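Local atomic coordinates of alanine dehydrogenase (Archaeoglobus fulgidus, PDB entry 1OMO), a protein that catalyses the reversible NAD-dependent oxidative deamination of L-alanine to pyruvate and ammonium, working as a homodimer. Residues F128-C133 and K164-Y169. Sequence-based numbering, arbitrary orientation.
Sequences FGFIGC and KKFVSY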
ATOM      1  N   PHE A 128      23.085  23.298 -19.880  1.00 20.80           N
ATOM      2  CA  PHE A 128      22.315  22.659 -18.833  1.00 20.88           C
ATOM      3  C   PHE A 128      22.773  23.081 -17.472  1.00 18.79           C
ATOM      4  O   PHE A 128      23.937  22.912 -17.135  1.00 18.14           O
ATOM      5  CB  PHE A 128      22.423  21.131 -18.957  1.00 21.07           C
ATOM      6  CG  PHE A 128      21.705  20.578 -20.163  1.00 20.72           C
ATOM      7  CD1 PHE A 128      22.193  20.813 -21.458  1.00 21.63           C
ATOM      8  CD2 PHE A 128      20.510  19.886 -20.018  1.00 19.50           C
ATOM      9  CE1 PHE A 128      21.490  20.369 -22.588  1.00 19.33           C
ATOM     10  CE2 PHE A 128      19.809  19.445 -21.148  1.00 21.71           C
ATOM     11  CZ  PHE A 128      20.305  19.693 -22.427  1.00 19.56           C
ATOM     12  N   GLY A 129      21.849  23.635 -16.701  1.00 17.47           N
ATOM     13  CA  GLY A 129      22.147  24.063 -15.346  1.00 15.42           C
ATOM     14  C   GLY A 129      21.554  23.132 -14.283  1.00 16.17           C
ATOM     15  O   GLY A 129      20.421  22.643 -14.407  1.00 16.01           O
ATOM     16  N   PHE A 130      22.327  22.869 -13.237  1.00 15.44           N
ATOM     17  CA  PHE A 130      21.888  22.024 -12.151  1.00 15.02           C
ATOM     18  C   PHE A 130      21.949  22.736 -10.795  1.00 16.46           C
ATOM     19  O   PHE A 130      23.014  23.203 -10.348  1.00 17.37           O
ATOM     20  CB  PHE A 130      22.728  20.748 -12.095  1.00 16.52           C
ATOM     21  CG  PHE A 130      22.529  19.838 -13.280  1.00 18.76           C
ATOM     22  CD1 PHE A 130      23.120  20.141 -14.511  1.00 18.61           C
ATOM     23  CD2 PHE A 130      21.755  18.681 -13.167  1.00 17.24           C
ATOM     24  CE1 PHE A 130      22.944  19.301 -15.626  1.00 19.95           C
ATOM     25  CE2 PHE A 130      21.566  17.821 -14.276  1.00 19.37           C
ATOM     26  CZ  PHE A 130      22.163  18.135 -15.503  1.00 21.00           C
ATOM     27  N   ILE A 131      20.793  22.861 -10.159  1.00 15.68           N
ATOM     28  CA  ILE A 131      20.720  23.437  -8.828  1.00 14.97           C
ATOM     29  C   ILE A 131      20.565  22.191  -7.963  1.00 16.04           C
ATOM     30  O   ILE A 131      19.488  21.606  -7.908  1.00 14.77           O
ATOM     31  CB  ILE A 131      19.487  24.322  -8.647  1.00 15.16           C
ATOM     32  CG1 ILE A 131      19.467  25.415  -9.718  1.00 15.70           C
ATOM     33  CG2 ILE A 131      19.501  24.932  -7.276  1.00 13.55           C
ATOM     34  CD1 ILE A 131      20.738  26.253  -9.750  1.00 14.90           C
ATOM     35  N   GLY A 132      21.649  21.795  -7.302  1.00 15.93           N
ATOM     36  CA  GLY A 132      21.664  20.608  -6.475  1.00 16.46           C
ATOM     37  C   GLY A 132      22.498  19.585  -7.242  1.00 18.49           C
ATOM     38  O   GLY A 132      22.221  19.313  -8.413  1.00 19.21           O
ATOM     39  N   CYS A 133      23.519  19.026  -6.611  1.00 18.01           N
ATOM     40  CA  CYS A 133      24.381  18.075  -7.299  1.00 17.94           C
ATOM     41  C   CYS A 133      24.503  16.761  -6.542  1.00 19.33           C
ATOM     42  O   CYS A 133      25.586  16.176  -6.483  1.00 22.11           O
ATOM     43  CB  CYS A 133      25.780  18.682  -7.545  1.00 16.54           C
ATOM     44  SG  CYS A 133      25.787  20.203  -8.586  1.00 19.77           S
ATOM     45  N   LYS A 164      31.754  20.070  -7.306  1.00 23.80           N
ATOM     46  CA  LYS A 164      33.018  19.744  -7.965  1.00 24.94           C
ATOM     47  C   LYS A 164      33.052  18.294  -8.418  1.00 24.96           C
ATOM     48  O   LYS A 164      33.558  17.977  -9.501  1.00 24.69           O
ATOM     49  CB  LYS A 164      34.206  20.036  -7.035  1.00 25.55           C
ATOM     50  CG  LYS A 164      34.573  21.515  -6.972  1.00 29.43           C
ATOM     51  CD  LYS A 164      35.721  21.800  -6.013  1.00 30.93           C
ATOM     52  CE  LYS A 164      36.031  23.309  -6.001  1.00 33.85           C
ATOM     53  NZ  LYS A 164      37.065  23.764  -4.994  1.00 34.68           N
ATOM     54  N   LYS A 165      32.522  17.406  -7.590  1.00 24.29           N
ATOM     55  CA  LYS A 165      32.480  16.013  -7.971  1.00 24.22           C
ATOM     56  C   LYS A 165      31.587  15.832  -9.209  1.00 24.21           C
ATOM     57  O   LYS A 165      31.962  15.141 -10.145  1.00 24.80           O
ATOM     58  CB  LYS A 165      31.933  15.164  -6.827  1.00 27.85           C
ATOM     59  CG  LYS A 165      31.823  13.693  -7.191  1.00 32.50           C
ATOM     60  CD  LYS A 165      31.236  12.846  -6.071  1.00 36.23           C
ATOM     61  CE  LYS A 165      31.801  11.437  -6.125  1.00 38.69           C
ATOM     62  NZ  LYS A 165      30.935  10.524  -5.345  1.00 42.32           N
ATOM     63  N   PHE A 166      30.408  16.449  -9.218  1.00 22.15           N
ATOM     64  CA  PHE A 166      29.495  16.312 -10.352  1.00 23.65           C
ATOM     65  C   PHE A 166      30.198  16.898 -11.588  1.00 23.59           C
ATOM     66  O   PHE A 166      30.145  16.343 -12.674  1.00 23.67           O
ATOM     67  CB  PHE A 166      28.146  17.028 -10.026  1.00 23.13           C
ATOM     68  CG  PHE A 166      27.151  17.102 -11.184  1.00 22.52           C
ATOM     69  CD1 PHE A 166      27.136  18.212 -12.029  1.00 20.78           C
ATOM     70  CD2 PHE A 166      26.220  16.076 -11.412  1.00 22.46           C
ATOM     71  CE1 PHE A 166      26.219  18.313 -13.079  1.00 19.24           C
ATOM     72  CE2 PHE A 166      25.293  16.165 -12.472  1.00 19.03           C
ATOM     73  CZ  PHE A 166      25.293  17.279 -13.300  1.00 19.57           C
ATOM     74  N   VAL A 167      30.881  18.014 -11.406  1.00 23.68           N
ATOM     75  CA  VAL A 167      31.573  18.639 -12.516  1.00 24.11           C
ATOM     76  C   VAL A 167      32.663  17.721 -13.066  1.00 24.74           C
ATOM     77  O   VAL A 167      32.827  17.594 -14.264  1.00 25.55           O
ATOM     78  CB  VAL A 167      32.174  19.981 -12.069  1.00 23.16           C
ATOM     79  CG1 VAL A 167      33.288  20.421 -13.041  1.00 25.03           C
ATOM     80  CG2 VAL A 167      31.076  21.034 -12.024  1.00 23.30           C
ATOM     81  N   SER A 168      33.391  17.074 -12.171  1.00 26.34           N
ATOM     82  CA  SER A 168      34.454  16.150 -12.545  1.00 28.35           C
ATOM     83  C   SER A 168      33.868  14.912 -13.270  1.00 29.05           C
ATOM     84  O   SER A 168      34.499  14.359 -14.203  1.00 27.49           O
ATOM     85  CB  SER A 168      35.205  15.730 -11.271  1.00 29.81           C
ATOM     86  OG  SER A 168      36.400  15.037 -11.550  1.00 34.46           O
ATOM     87  N   TYR A 169      32.672  14.484 -12.837  1.00 26.71           N
ATOM     88  CA  TYR A 169      31.970  13.331 -13.427  1.00 28.01           C
ATOM     89  C   TYR A 169      31.639  13.646 -14.895  1.00 27.84           C
ATOM     90  O   TYR A 169      31.770  12.801 -15.784  1.00 27.01           O
ATOM     91  CB  TYR A 169      30.668  13.055 -12.639  1.00 27.37           C
ATOM     92  CG  TYR A 169      29.780  11.925 -13.177  1.00 27.92           C
ATOM     93  CD1 TYR A 169      29.817  10.644 -12.609  1.00 26.25           C
ATOM     94  CD2 TYR A 169      28.873  12.146 -14.227  1.00 25.76           C
ATOM     95  CE1 TYR A 169      28.981   9.628 -13.066  1.00 24.86           C
ATOM     96  CE2 TYR A 169      28.023  11.120 -14.689  1.00 25.14           C
ATOM     97  CZ  TYR A 169      28.085   9.868 -14.100  1.00 26.31           C
ATOM     98  OH  TYR A 169      27.233   8.849 -14.501  1.00 26.50           O
TER
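Phe166 points its ring edge into the face of Phe130, joining helix 160-172 to the first strand of the Rossmann-fold NAD domain. This strand, 127-131, leads into the glycine-rich turn at Gly132 and Cys133, which touches the bound NAD. The ring pair is edge-to-face, with centroids 4.8 Å apart and planes at 53°. Phe166 CZ sits 3.6 Å above the Phe130 plane, over the ring centre. At Phe166, chi1 of 173° sets CG opposite the backbone N, carrying the ring from the helix toward the strand. Leu141 of helix 135-147 touches both side chains, and Val153 and Ala155 of strand 152-156 touch Phe166. With an alanine at Phe130, Phe166 CZ is likely to lose the ring face it rests on, and a gap would probably open between helix and strand. In contrast to this buried side, the helix also bears residues exposed to solvent, Lys164, Lys165 and Ser168; CB of Lys164 points away from the strand. Lys164 NZ forms a salt bridge with Glu160. At the turn, Cys133 N is hydrogen-bonded to the NAD-binding residue Asp157. The Cys133 sulfur makes an oblique sulfur-aromatic contact with Phe166, and Cys133 CB meets Phe166 CB at 3.8 Å.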